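Local structure of putative O-acetylhomoserine (Thiol)-lyase (4OC9) at residues D[107-110]-D[111-114]; D[140-143]-D[144-148]; D[191-194]-D[195-199]; D[263-266]-D[267-271]; D[345-349]-D[350-354]. The protein probably uses pyridoxal 5'-phosphate to make homocysteine from O-acetylhomoserine and a sulfur donor such as sulfide. All blocks are in the same frame, centred on the assembly; numbering follows the deposited sequence.

How the contacts relate
Five short-range contacts, met in numerical order along the chain, illustrate how a fold of the aspartate aminotransferase type handles its junctions. Contacts 1, 2 and 3 belong to the seven-stranded sheet: contact 1 starts the helix that follows strand 101-105, contact 2 leads into strand 146-152, and contact 3 leads into strand 199-203. Their centres lie about 20 Å from one another. Contact 4 closes helix 257-270, and contact 5 joins strand 342-346 of the smaller sheet to helix 350-359; their centres are about 45 Å apart, on opposite sides of the chain's centre. Contacts 1 and 4 meet between subunits, Thr114 packing on Asp269 of the second subunit, so some helix ends also lie at the interface; contact 5 reaches it marginally.

Contact 1 (D[107-110]-D[111-114])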
loop_
_atom_site.group_PDB
_atom_site.type_symbol
_atom_site.label_atom_id
_atom_site.label_comp_id
_atom_site.label_asym_id
_atom_site.label_seq_id
_atom_site.Cartn_x
_atom_site.Cartn_y
_atom_site.Cartn_z
ATOM N N LYS D 107 -23.342 28.622 5.842
ATOM C CA LYS D 107 -23.764 27.215 5.840
ATOM C C LYS D 107 -22.707 26.310 5.155
ATOM O O LYS D 107 -22.803 26.018 3.962
ATOM C CB LYS D 107 -25.144 27.034 5.209
ATOM C CG LYS D 107 -26.228 27.793 5.944
ATOM C CD LYS D 107 -27.617 27.493 5.430
ATOM C CE LYS D 107 -28.599 28.363 6.154
ATOM N NZ LYS D 107 -29.993 28.009 5.813
ATOM N N ILE D 108 -21.697 25.938 5.945
ATOM C CA ILE D 108 -20.613 25.089 5.486
ATOM C C ILE D 108 -20.132 24.104 6.544
ATOM O O ILE D 108 -20.600 24.112 7.687
ATOM C CB ILE D 108 -19.392 25.890 5.042
ATOM C CG1 ILE D 108 -18.830 26.699 6.222
ATOM C CG2 ILE D 108 -19.762 26.761 3.861
ATOM C CD1 ILE D 108 -17.608 27.535 5.886
ATOM N N TYR D 109 -19.191 23.260 6.115
ATOM C CA TYR D 109 -18.590 22.268 6.957
ATOM C C TYR D 109 -17.949 22.955 8.141
ATOM O O TYR D 109 -17.225 23.928 7.987
ATOM C CB TYR D 109 -17.602 21.393 6.139
ATOM C CG TYR D 109 -16.796 20.438 6.976
ATOM C CD1 TYR D 109 -17.389 19.359 7.606
ATOM C CD2 TYR D 109 -15.411 20.573 7.065
ATOM C CE1 TYR D 109 -16.640 18.473 8.365
ATOM C CE2 TYR D 109 -14.647 19.691 7.811
ATOM C CZ TYR D 109 -15.255 18.639 8.465
ATOM O OH TYR D 109 -14.480 17.770 9.206
ATOM N N GLY D 110 -18.248 22.428 9.324
ATOM C CA GLY D 110 -17.745 22.951 10.592
ATOM C C GLY D 110 -16.261 23.205 10.624
ATOM O O GLY D 110 -15.796 24.250 11.112
ATOM N N GLY D 111 -15.501 22.246 10.123
ATOM C CA GLY D 111 -14.064 22.390 10.086
ATOM C C GLY D 111 -13.676 23.577 9.217
ATOM O O GLY D 111 -12.829 24.387 9.600
ATOM N N THR D 112 -14.291 23.705 8.050
ATOM C CA THR D 112 -13.961 24.806 7.156
ATOM C C THR D 112 -14.357 26.136 7.808
ATOM O O THR D 112 -13.739 27.189 7.568
ATOM C CB THR D 112 -14.708 24.686 5.826
ATOM O OG1 THR D 112 -14.513 23.378 5.281
ATOM C CG2 THR D 112 -14.227 25.721 4.834
ATOM N N GLN D 113 -15.402 26.100 8.613
ATOM C CA GLN D 113 -15.877 27.307 9.279
ATOM C C GLN D 113 -14.857 27.772 10.297
ATOM O O GLN D 113 -14.563 28.964 10.384
ATOM C CB GLN D 113 -17.271 27.052 9.874
ATOM C CG GLN D 113 -17.933 28.239 10.525
ATOM C CD GLN D 113 -19.392 27.955 10.796
ATOM O OE1 GLN D 113 -19.926 26.914 10.399
ATOM N NE2 GLN D 113 -20.063 28.895 11.451
ATOM N N THR D 114 -14.329 26.827 11.057
ATOM C CA THR D 114 -13.296 27.113 12.067
ATOM C C THR D 114 -12.032 27.634 11.374
ATOM O O THR D 114 -11.441 28.621 11.795
ATOM C CB THR D 114 -12.972 25.878 12.889
ATOM O OG1 THR D 114 -14.151 25.489 13.615
ATOM C CG2 THR D 114 -11.897 26.165 13.859
#
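Tyr109 lays its ring against Thr112 and Gly111 in the first turn of helix 110-119, its own place being the N-cap position. CB lies 3.8 Å from Thr112 OG1. Because CG is anti to the backbone N (chi1 173°), the ring is carried alongside the start of the helix. There CD2 approaches Thr112 OG1 at 3.4 Å, with the hydroxyl oxygen in the ring plane at its edge, while CE2 passes 3.6 Å from Gly111 N, which lies over one face, displaced toward the rim. The phenol OH at the tip leaves the segment and bonds to Arg56 of the second subunit.

The backbone of the same residue starts the helix: Tyr109 O accepts from Gln113 N at 2.9 Å, nearly along the C=O axis. One residue on, Gly110 O receives Thr114 N at 3.0 Å. On the flank, Ile108 extends CD1 to within 4.0 Å of Thr112 CG2, and its CG1 reaches Gln113 CB, the two side chains crossing at a slant. Glu152 receives the Tyr109 N-H, tying this helix start to strand 146-152.

The ring lies close against the backbone of Gly111, which has no side chain. Chemically, Tyr109 works at both ends: its backbone begins the helix, while its hydroxyl bonds to Arg56 across the subunit interface.

Contact 2 (D[140-143]-D[144-148])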
loop_
_atom_site.group_PDB
_atom_site.type_symbol
_atom_site.label_atom_id
_atom_site.label_comp_id
_atom_site.label_asym_id
_atom_site.label_seq_id
_atom_site.Cartn_x
_atom_site.Cartn_y
_atom_site.Cartn_z
ATOM N N LYS D 140 -22.802 43.447 0.642
ATOM C CA LYS D 140 -22.516 44.192 1.851
ATOM C C LYS D 140 -21.126 44.011 2.460
ATOM O O LYS D 140 -20.509 44.984 2.863
ATOM C CB LYS D 140 -23.561 43.803 2.891
ATOM C CG LYS D 140 -23.429 44.496 4.244
ATOM C CD LYS D 140 -24.542 44.075 5.193
ATOM C CE LYS D 140 -24.436 44.800 6.525
ATOM N NZ LYS D 140 -25.541 44.425 7.451
ATOM N N VAL D 141 -20.639 42.774 2.533
ATOM C CA VAL D 141 -19.322 42.527 3.121
ATOM C C VAL D 141 -18.149 42.656 2.153
ATOM O O VAL D 141 -16.987 42.583 2.573
ATOM C CB VAL D 141 -19.259 41.172 3.847
ATOM C CG1 VAL D 141 -20.225 41.171 5.031
ATOM C CG2 VAL D 141 -19.513 40.001 2.887
ATOM N N ILE D 142 -18.425 42.897 0.876
ATOM C CA ILE D 142 -17.358 43.041 -0.120
ATOM C C ILE D 142 -16.688 44.404 -0.179
ATOM O O ILE D 142 -17.363 45.441 -0.104
ATOM C CB ILE D 142 -17.894 42.740 -1.527
ATOM C CG1 ILE D 142 -18.302 41.257 -1.611
ATOM C CG2 ILE D 142 -16.839 43.023 -2.582
ATOM C CD1 ILE D 142 -18.878 40.829 -2.941
ATOM N N ASP D 143 -15.360 44.396 -0.276
ATOM C CA ASP D 143 -14.570 45.637 -0.400
ATOM C C ASP D 143 -13.418 45.315 -1.379
ATOM O O ASP D 143 -13.376 44.210 -1.939
ATOM C CB ASP D 143 -14.133 46.255 0.935
ATOM C CG ASP D 143 -13.111 45.445 1.660
ATOM O OD1 ASP D 143 -12.339 44.709 1.006
ATOM O OD2 ASP D 143 -12.991 45.634 2.888
ATOM N N GLN D 144 -12.464 46.211 -1.564
ATOM C CA GLN D 144 -11.397 45.957 -2.528
ATOM C C GLN D 144 -10.348 44.980 -2.021
ATOM O O GLN D 144 -9.434 44.591 -2.777
ATOM C CB GLN D 144 -10.699 47.267 -2.891
ATOM C CG GLN D 144 -9.823 47.181 -4.178
ATOM C CD GLN D 144 -10.657 47.074 -5.454
ATOM O OE1 GLN D 144 -11.859 47.301 -5.423
ATOM N NE2 GLN D 144 -10.003 46.823 -6.596
ATOM N N ASN D 145 -10.454 44.632 -0.739
ATOM C CA ASN D 145 -9.537 43.690 -0.089
ATOM C C ASN D 145 -10.088 42.252 -0.029
ATOM O O ASN D 145 -9.389 41.327 0.403
ATOM C CB ASN D 145 -9.187 44.164 1.309
ATOM C CG ASN D 145 -8.402 45.454 1.300
ATOM O OD1 ASN D 145 -7.585 45.708 0.398
ATOM N ND2 ASN D 145 -8.610 46.261 2.332
ATOM N N THR D 146 -11.335 42.089 -0.456
ATOM C CA THR D 146 -11.994 40.798 -0.482
ATOM C C THR D 146 -11.382 40.021 -1.634
ATOM O O THR D 146 -11.543 40.384 -2.813
ATOM C CB THR D 146 -13.509 40.933 -0.678
ATOM O OG1 THR D 146 -14.071 41.702 0.395
ATOM C CG2 THR D 146 -14.162 39.534 -0.711
ATOM N N LYS D 147 -10.713 38.921 -1.311
ATOM C CA LYS D 147 -10.054 38.106 -2.355
ATOM C C LYS D 147 -10.746 36.800 -2.787
ATOM O O LYS D 147 -10.353 36.191 -3.785
ATOM C CB LYS D 147 -8.666 37.749 -1.864
ATOM C CG LYS D 147 -7.877 38.944 -1.402
ATOM C CD LYS D 147 -7.794 40.027 -2.456
ATOM C CE LYS D 147 -6.837 41.111 -1.999
ATOM N NZ LYS D 147 -6.876 42.223 -2.967
ATOM N N ALA D 148 -11.745 36.357 -2.026
ATOM C CA ALA D 148 -12.445 35.127 -2.374
ATOM C C ALA D 148 -13.843 35.054 -1.768
ATOM O O ALA D 148 -14.126 35.651 -0.720
ATOM C CB ALA D 148 -11.633 33.916 -1.944
#
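A type I beta turn from Asp143 to Thr146 links helix 136-141 to strand 146-152 of the large sheet, and the side chains at its two ends complete the turn. Its closing bond runs from Thr146 N to Asp143 O at 3.3 Å, with the donor well above the carbonyl plane. A second bond returns the other way: Asp143 N gives its hydrogen to Thr146 OG1 at 3.1 Å, with an N-H...O angle of 162°. The threonine hydroxyl is thus directed back to the start of the turn, and the same oxygen also bonds to Asn101.

Within the turn, Asp143 OD1 takes the N-H of Asn145 at 2.6 Å, on the anti side of the carboxylate and 32° out of its plane. This is an Asx turn laid over the beta turn. A first torsion of 69° tucks Asp143 CG between its two backbone neighbours, N and C, and so swings the carboxylate over the following peptides. Asn145 CB comes along with its peptide, 3.2 Å from Asp143 OD1.

Outside the turn, Asp143 OD2 forms a salt bridge with Arg128, and OD1 also receives Asn101 ND2. The carboxylate therefore faces backbone N-H, amide and guanidinium donors together, a setting that would be expected to stabilise its negative charge in this surface turn.

Contact 3 (D[191-194]-D[195-199])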
loop_
_atom_site.group_PDB
_atom_site.type_symbol
_atom_site.label_atom_id
_atom_site.label_comp_id
_atom_site.label_asym_id
_atom_site.label_seq_id
_atom_site.Cartn_x
_atom_site.Cartn_y
_atom_site.Cartn_z
ATOM N N GLN D 191 -22.064 20.348 -11.788
ATOM C CA GLN D 191 -20.834 20.870 -12.377
ATOM C C GLN D 191 -20.739 22.373 -12.158
ATOM O O GLN D 191 -21.115 23.146 -13.012
ATOM C CB GLN D 191 -20.813 20.589 -13.876
ATOM C CG GLN D 191 -21.037 19.143 -14.311
ATOM C CD GLN D 191 -22.508 18.655 -14.254
ATOM O OE1 GLN D 191 -23.472 19.427 -14.426
ATOM N NE2 GLN D 191 -22.668 17.346 -14.048
ATOM N N PRO D 192 -20.225 22.799 -11.007
ATOM C CA PRO D 192 -20.163 24.237 -10.756
ATOM C C PRO D 192 -19.513 25.063 -11.855
ATOM O O PRO D 192 -19.927 26.218 -12.071
ATOM C CB PRO D 192 -19.377 24.336 -9.460
ATOM C CG PRO D 192 -19.654 23.044 -8.770
ATOM C CD PRO D 192 -19.726 22.018 -9.864
ATOM N N PHE D 193 -18.529 24.530 -12.559
ATOM C CA PHE D 193 -17.913 25.321 -13.628
ATOM C C PHE D 193 -18.910 25.782 -14.686
ATOM O O PHE D 193 -18.739 26.855 -15.279
ATOM C CB PHE D 193 -16.717 24.658 -14.305
ATOM C CG PHE D 193 -15.578 24.401 -13.381
ATOM C CD1 PHE D 193 -15.109 25.415 -12.557
ATOM C CD2 PHE D 193 -14.844 23.234 -13.482
ATOM C CE1 PHE D 193 -14.027 25.220 -11.739
ATOM C CE2 PHE D 193 -13.722 23.049 -12.688
ATOM C CZ PHE D 193 -13.316 24.038 -11.813
ATOM N N LYS D 194 -19.920 24.972 -14.955
ATOM C CA LYS D 194 -20.940 25.343 -15.904
ATOM C C LYS D 194 -21.622 26.604 -15.506
ATOM O O LYS D 194 -22.134 27.312 -16.368
ATOM C CB LYS D 194 -22.008 24.289 -16.018
ATOM C CG LYS D 194 -21.717 23.194 -17.005
ATOM C CD LYS D 194 -22.757 22.125 -16.786
ATOM C CE LYS D 194 -22.695 21.102 -17.915
ATOM N NZ LYS D 194 -23.801 20.122 -17.800
ATOM N N HIS D 195 -21.615 26.922 -14.214
ATOM C CA HIS D 195 -22.268 28.118 -13.782
ATOM C C HIS D 195 -21.420 29.280 -13.376
ATOM O O HIS D 195 -21.835 30.121 -12.576
ATOM C CB HIS D 195 -23.254 27.753 -12.700
ATOM C CG HIS D 195 -24.151 26.642 -13.127
ATOM N ND1 HIS D 195 -25.170 26.825 -14.021
ATOM C CD2 HIS D 195 -24.156 25.335 -12.804
ATOM C CE1 HIS D 195 -25.775 25.672 -14.226
ATOM N NE2 HIS D 195 -25.190 24.757 -13.485
ATOM N N GLY D 196 -20.223 29.342 -13.949
ATOM C CA GLY D 196 -19.305 30.446 -13.677
ATOM C C GLY D 196 -18.326 30.355 -12.515
ATOM O O GLY D 196 -17.596 31.313 -12.252
ATOM N N VAL D 197 -18.299 29.226 -11.814
ATOM C CA VAL D 197 -17.356 29.095 -10.703
ATOM C C VAL D 197 -15.928 29.097 -11.265
ATOM O O VAL D 197 -15.675 28.579 -12.338
ATOM C CB VAL D 197 -17.639 27.856 -9.837
ATOM C CG1 VAL D 197 -16.487 27.549 -8.890
ATOM C CG2 VAL D 197 -18.936 28.041 -9.079
ATOM N N ASP D 198 -15.031 29.723 -10.520
ATOM C CA ASP D 198 -13.638 29.828 -10.887
ATOM C C ASP D 198 -12.796 28.672 -10.382
ATOM O O ASP D 198 -12.000 28.077 -11.131
ATOM C CB ASP D 198 -13.100 31.146 -10.298
ATOM C CG ASP D 198 -13.811 32.387 -10.879
ATOM O OD1 ASP D 198 -13.931 32.480 -12.132
ATOM O OD2 ASP D 198 -14.164 33.306 -10.087
ATOM N N VAL D 199 -12.960 28.368 -9.102
ATOM C CA VAL D 199 -12.226 27.312 -8.444
ATOM C C VAL D 199 -13.115 26.363 -7.654
ATOM O O VAL D 199 -13.965 26.772 -6.902
ATOM C CB VAL D 199 -11.180 27.899 -7.459
ATOM C CG1 VAL D 199 -10.472 26.808 -6.661
ATOM C CG2 VAL D 199 -10.161 28.725 -8.215
HETATM O O HOH W 1 -16.826 28.394 -14.483
#
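Backbone bonds hold the turn of residues 192-197 together. Pro192 O receives His195 N at 2.8 Å, the donor standing above the carbonyl plane, and also takes a longer, weak bond from Val197 N. One step along, Phe193 O accepts from Gly196 N at 3.2 Å, again from above the carbonyl plane.

Apolar packing follows the same path. Pro192 CB rests 3.8 Å from Val197 CG2, and Phe193 CE1 lies 4.4 Å from Val197 CG1. A different kind of contact is the aromatic edge against a carbonyl oxygen: Phe193 CD1 is 3.2 Å from Val197 O, and that oxygen lies near the ring plane.

These residues end a 3-10 turn in a Schellman motif, its 6→1 bond from Val197 N to Pro192 O being the weak one and its 5→2 bond that from Gly196 N to Phe193 O. The motif lies on the approach to strand 199-203, within the connection from strand 177-181 of the large sheet. The positive phi of Gly196 (89°) lets the chain bend away, and Pro192 and Val197 both touch Cys180 on the neighbouring strand. Beyond them, Asp198 accepts from Ser178 N and forms a salt bridge with Arg222.

Ring contacts occupy the outer side. Lys194 CB lies over one face of the His195 imidazole in a CH-pi contact, 4.1 Å from the ring centroid and shifted toward the rim. Tyr333 meets the same histidine in an edge-to-face arrangement, while the extended Lys194 chain sends NZ to a weak bond with Gln191 OE1.

Contact 4 (D[263-266]-D[267-271])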
loop_
_atom_site.group_PDB
_atom_site.type_symbol
_atom_site.label_atom_id
_atom_site.label_comp_id
_atom_site.label_asym_id
_atom_site.label_seq_id
_atom_site.Cartn_x
_atom_site.Cartn_y
_atom_site.Cartn_z
ATOM N N ILE D 263 1.557 24.808 -6.589
ATOM C CA ILE D 263 2.666 23.898 -6.614
ATOM C C ILE D 263 4.001 24.482 -6.176
ATOM O O ILE D 263 4.626 23.992 -5.206
ATOM C CB ILE D 263 2.882 23.308 -8.011
ATOM C CG1 ILE D 263 1.676 22.466 -8.422
ATOM C CG2 ILE D 263 4.126 22.438 -8.005
ATOM C CD1 ILE D 263 1.751 21.898 -9.821
ATOM N N ILE D 264 4.449 25.507 -6.890
ATOM C CA ILE D 264 5.757 26.115 -6.598
ATOM C C ILE D 264 5.850 26.866 -5.266
ATOM O O ILE D 264 6.954 27.135 -4.783
ATOM C CB ILE D 264 6.239 27.023 -7.739
ATOM C CG1 ILE D 264 5.413 28.310 -7.833
ATOM C CG2 ILE D 264 6.265 26.226 -9.030
ATOM C CD1 ILE D 264 5.922 29.278 -8.885
ATOM N N THR D 265 4.703 27.192 -4.682
ATOM C CA THR D 265 4.729 27.895 -3.423
ATOM C C THR D 265 4.089 27.146 -2.247
ATOM O O THR D 265 4.800 26.757 -1.324
ATOM C CB THR D 265 4.077 29.286 -3.544
ATOM O OG1 THR D 265 4.715 30.035 -4.583
ATOM C CG2 THR D 265 4.187 30.034 -2.234
ATOM N N TRP D 266 2.790 26.852 -2.320
ATOM C CA TRP D 266 2.120 26.185 -1.206
ATOM C C TRP D 266 2.517 24.715 -0.972
ATOM O O TRP D 266 2.706 24.305 0.178
ATOM C CB TRP D 266 0.641 26.391 -1.303
ATOM C CG TRP D 266 0.306 27.864 -1.520
ATOM C CD1 TRP D 266 -0.301 28.406 -2.611
ATOM C CD2 TRP D 266 0.692 28.967 -0.699
ATOM N NE1 TRP D 266 -0.410 29.747 -2.471
ATOM C CE2 TRP D 266 0.205 30.127 -1.313
ATOM C CE3 TRP D 266 1.358 29.083 0.528
ATOM C CZ2 TRP D 266 0.374 31.418 -0.754
ATOM C CZ3 TRP D 266 1.519 30.359 1.087
ATOM C CH2 TRP D 266 1.020 31.506 0.445
ATOM N N LEU D 267 2.603 23.914 -2.021
ATOM C CA LEU D 267 3.037 22.537 -1.830
ATOM C C LEU D 267 4.525 22.537 -1.499
ATOM O O LEU D 267 4.942 21.905 -0.547
ATOM C CB LEU D 267 2.794 21.633 -3.051
ATOM C CG LEU D 267 1.397 21.088 -3.237
ATOM C CD1 LEU D 267 1.206 20.416 -4.586
ATOM C CD2 LEU D 267 1.117 20.109 -2.098
ATOM N N ARG D 268 5.298 23.282 -2.269
ATOM C CA ARG D 268 6.722 23.310 -2.043
ATOM C C ARG D 268 7.150 23.763 -0.679
ATOM O O ARG D 268 8.026 23.162 -0.079
ATOM C CB ARG D 268 7.411 24.175 -3.084
ATOM C CG ARG D 268 8.919 24.102 -2.988
ATOM C CD ARG D 268 9.596 24.792 -4.159
ATOM N NE ARG D 268 11.038 24.478 -4.207
ATOM C CZ ARG D 268 11.890 24.889 -5.152
ATOM N NH1 ARG D 268 11.487 25.658 -6.161
ATOM N NH2 ARG D 268 13.162 24.529 -5.089
ATOM N N ASP D 269 6.518 24.804 -0.163
ATOM C CA ASP D 269 6.913 25.333 1.151
ATOM C C ASP D 269 6.078 24.874 2.359
ATOM O O ASP D 269 6.594 24.822 3.457
ATOM C CB ASP D 269 6.943 26.876 1.084
ATOM C CG ASP D 269 7.871 27.422 -0.034
ATOM O OD1 ASP D 269 8.657 26.657 -0.632
ATOM O OD2 ASP D 269 7.799 28.647 -0.315
ATOM N N LEU D 270 4.783 24.644 2.177
ATOM C CA LEU D 270 3.911 24.208 3.297
ATOM C C LEU D 270 3.799 22.688 3.358
ATOM O O LEU D 270 3.537 22.117 4.425
ATOM C CB LEU D 270 2.557 24.902 3.290
ATOM C CG LEU D 270 2.411 26.364 3.782
ATOM C CD1 LEU D 270 3.565 27.209 3.324
ATOM C CD2 LEU D 270 1.089 27.107 3.497
ATOM N N GLY D 271 3.980 22.044 2.207
ATOM C CA GLY D 271 3.995 20.592 2.127
ATOM C C GLY D 271 2.881 19.659 2.502
ATOM O O GLY D 271 3.149 18.610 3.096
HETATM O O HOH W 2 9.244 27.929 -3.414
HETATM O O HOH W 3 7.777 30.386 -2.929
#
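Trp266 and Leu270 make the tight side of this last turn of helix 257-270. Their side chains run side by side in the same direction, and Leu270 CD2 comes 3.6 Å from Trp266 CE3, meeting the indole obliquely. With its CG turned opposite the carbonyl carbon (chi1 -77°), the leucine brings its branch alongside the indole. Helix 84-93 covers this pair, Ile93 touching both residues. Trp266 NE1 is bonded to Asn94, just beyond that helix. Thr265 CG2 lies 3.9 Å above the plane of the Trp266 ring, over its centre.

The backbone carries a pi-type turn. Arg268 N bonds to Ile263 O at 3.1 Å, five residues back, whereas Asp269 N returns to the ordinary spacing with Thr265 O at 2.8 Å. At the end, Trp266 O takes Leu270 N at 2.9 Å and a weak bond from Gly271 N, where positive phi ends the helix.

Water enters on the looser side. One molecule bridges Ile264 O and Asp269 OD1, donating to both; another donates to Asp269 OD2 and has a weak link to Thr265 OG1. Arg268 leads away from the turn to Tyr245.

Asp269 OD2 also bonds to Thr119 of the second subunit. With Arg268 N bonded to Ile263 O instead, Ile264 O is met by water and by Tyr245 OH, and the Asp269 carboxylate joins that water to a direct subunit contact, giving the helix end a polar face beside its apolar one.

Contact 5 (D[345-349]-D[350-354]); sequences FEAKD and YEHAR
His352 N is gripped from two directions by Asp349. Its principal acceptor is Asp349 OD1 at 2.9 Å, met nearly along the C-O axis of the carboxylate; Asp349 O adds a weak bond at a poorer angle. The aspartate's first torsion (chi1 57°) places CG close to both the N and C of its own backbone and curls the carboxylate back over the first turn of the helix. Asp349 O also receives Ala353 N at 3.0 Å in a straighter bond, opening the regular helical series.

The imidazole of His352 returns toward the loop. Its ND1 accepts the backbone N-H of Lys348 at 3.2 Å, and the N-H...N angle of 171° makes this a very straight bond, although the donor is tilted 17° from the ring plane. With ND1 accepting, a hydrogen would be expected on NE2, which agrees with the bond from NE2 to Ile422 O. Held at both nitrogens, the ring has its rotation fixed. Lys348 then bends at its third torsion and lays CE over the centre of one ring face, 3.7 Å from the centroid, a CH-pi contact. Ala347 CB approaches the imidazole obliquely, 3.4 Å from ND1, and also packs 3.9 Å from Ala353 CB.

Farther round the helix start, the Tyr350 ring receives Lys399 in a cation-pi contact. The whole arrangement is a classic aspartate N-cap, here placed where strand 342-346 of the smaller mixed sheet passes into helix 350-359.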
loop_
_atom_site.group_PDB
_atom_site.type_symbol
_atom_site.label_atom_id
_atom_site.label_comp_id
_atom_site.label_asym_id
_atom_site.label_seq_id
_atom_site.Cartn_x
_atom_site.Cartn_y
_atom_site.Cartn_z
ATOM N N PHE D 345 -32.182 15.081 9.930
ATOM C CA PHE D 345 -33.565 15.082 10.388
ATOM C C PHE D 345 -33.621 15.475 11.860
ATOM O O PHE D 345 -32.619 15.394 12.573
ATOM C CB PHE D 345 -34.279 13.724 10.166
ATOM C CG PHE D 345 -33.750 12.586 10.983
ATOM C CD1 PHE D 345 -34.264 12.334 12.239
ATOM C CD2 PHE D 345 -32.759 11.769 10.500
ATOM C CE1 PHE D 345 -33.788 11.276 12.990
ATOM C CE2 PHE D 345 -32.269 10.723 11.246
ATOM C CZ PHE D 345 -32.792 10.466 12.488
ATOM N N GLU D 346 -34.815 15.858 12.292
ATOM C CA GLU D 346 -35.072 16.253 13.656
ATOM C C GLU D 346 -35.757 15.142 14.426
ATOM O O GLU D 346 -36.776 14.608 13.991
ATOM C CB GLU D 346 -35.985 17.504 13.692
ATOM C CG GLU D 346 -35.392 18.712 12.991
ATOM C CD GLU D 346 -34.118 19.181 13.657
ATOM O OE1 GLU D 346 -34.124 19.285 14.905
ATOM O OE2 GLU D 346 -33.135 19.483 12.942
ATOM N N ALA D 347 -35.183 14.781 15.569
ATOM C CA ALA D 347 -35.764 13.760 16.433
ATOM C C ALA D 347 -36.750 14.530 17.323
ATOM O O ALA D 347 -36.875 15.735 17.187
ATOM C CB ALA D 347 -34.703 13.118 17.286
ATOM N N LYS D 348 -37.463 13.836 18.207
ATOM C CA LYS D 348 -38.440 14.488 19.103
ATOM C C LYS D 348 -37.744 15.530 19.957
ATOM O O LYS D 348 -38.226 16.644 20.090
ATOM C CB LYS D 348 -39.191 13.467 19.977
ATOM C CG LYS D 348 -40.071 12.502 19.150
ATOM C CD LYS D 348 -40.841 11.455 19.958
ATOM C CE LYS D 348 -39.935 10.497 20.713
ATOM N NZ LYS D 348 -40.686 9.406 21.393
ATOM N N ASP D 349 -36.581 15.153 20.486
ATOM C CA ASP D 349 -35.763 16.016 21.335
ATOM C C ASP D 349 -34.359 15.427 21.506
ATOM O O ASP D 349 -34.033 14.373 20.940
ATOM C CB ASP D 349 -36.454 16.184 22.684
ATOM C CG ASP D 349 -36.720 14.867 23.360
ATOM O OD1 ASP D 349 -36.051 13.860 23.024
ATOM O OD2 ASP D 349 -37.619 14.832 24.227
ATOM N N TYR D 350 -33.528 16.126 22.270
ATOM C CA TYR D 350 -32.170 15.698 22.535
ATOM C C TYR D 350 -32.083 14.245 23.007
ATOM O O TYR D 350 -31.304 13.453 22.464
ATOM C CB TYR D 350 -31.470 16.660 23.532
ATOM C CG TYR D 350 -30.116 16.139 23.921
ATOM C CD1 TYR D 350 -29.039 16.267 23.062
ATOM C CD2 TYR D 350 -29.933 15.443 25.112
ATOM C CE1 TYR D 350 -27.811 15.705 23.361
ATOM C CE2 TYR D 350 -28.699 14.900 25.442
ATOM C CZ TYR D 350 -27.636 15.030 24.564
ATOM O OH TYR D 350 -26.405 14.481 24.885
ATOM N N GLU D 351 -32.875 13.867 24.003
ATOM C CA GLU D 351 -32.836 12.485 24.517
ATOM C C GLU D 351 -33.177 11.435 23.478
ATOM O O GLU D 351 -32.635 10.331 23.508
ATOM C CB GLU D 351 -33.711 12.329 25.765
ATOM C CG GLU D 351 -33.200 13.071 27.015
ATOM C CD GLU D 351 -31.901 12.482 27.603
ATOM O OE1 GLU D 351 -31.641 11.275 27.427
ATOM O OE2 GLU D 351 -31.173 13.217 28.311
ATOM N N HIS D 352 -34.063 11.784 22.547
ATOM C CA HIS D 352 -34.473 10.863 21.492
ATOM C C HIS D 352 -33.353 10.729 20.465
ATOM O O HIS D 352 -33.013 9.624 20.057
ATOM C CB HIS D 352 -35.814 11.297 20.894
ATOM C CG HIS D 352 -36.377 10.348 19.866
ATOM N ND1 HIS D 352 -36.759 10.747 18.600
ATOM C CD2 HIS D 352 -36.541 9.001 19.893
ATOM C CE1 HIS D 352 -37.221 9.710 17.927
ATOM N NE2 HIS D 352 -37.079 8.632 18.680
ATOM N N ALA D 353 -32.734 11.847 20.121
ATOM C CA ALA D 353 -31.613 11.862 19.163
ATOM C C ALA D 353 -30.434 11.001 19.636
ATOM O O ALA D 353 -29.751 10.343 18.856
ATOM C CB ALA D 353 -31.132 13.271 18.947
ATOM N N ARG D 354 -30.242 10.996 20.946
ATOM C CA ARG D 354 -29.186 10.264 21.568
ATOM C C ARG D 354 -29.554 8.761 21.580
ATOM O O ARG D 354 -28.694 7.902 21.321
ATOM C CB ARG D 354 -29.029 10.830 22.977
ATOM C CG ARG D 354 -27.734 10.664 23.704
ATOM C CD ARG D 354 -27.838 11.275 25.119
ATOM N NE ARG D 354 -26.851 10.528 25.918
ATOM C CZ ARG D 354 -27.034 9.284 26.406
ATOM N NH1 ARG D 354 -26.084 8.675 27.132
ATOM N NH2 ARG D 354 -28.164 8.616 26.162
#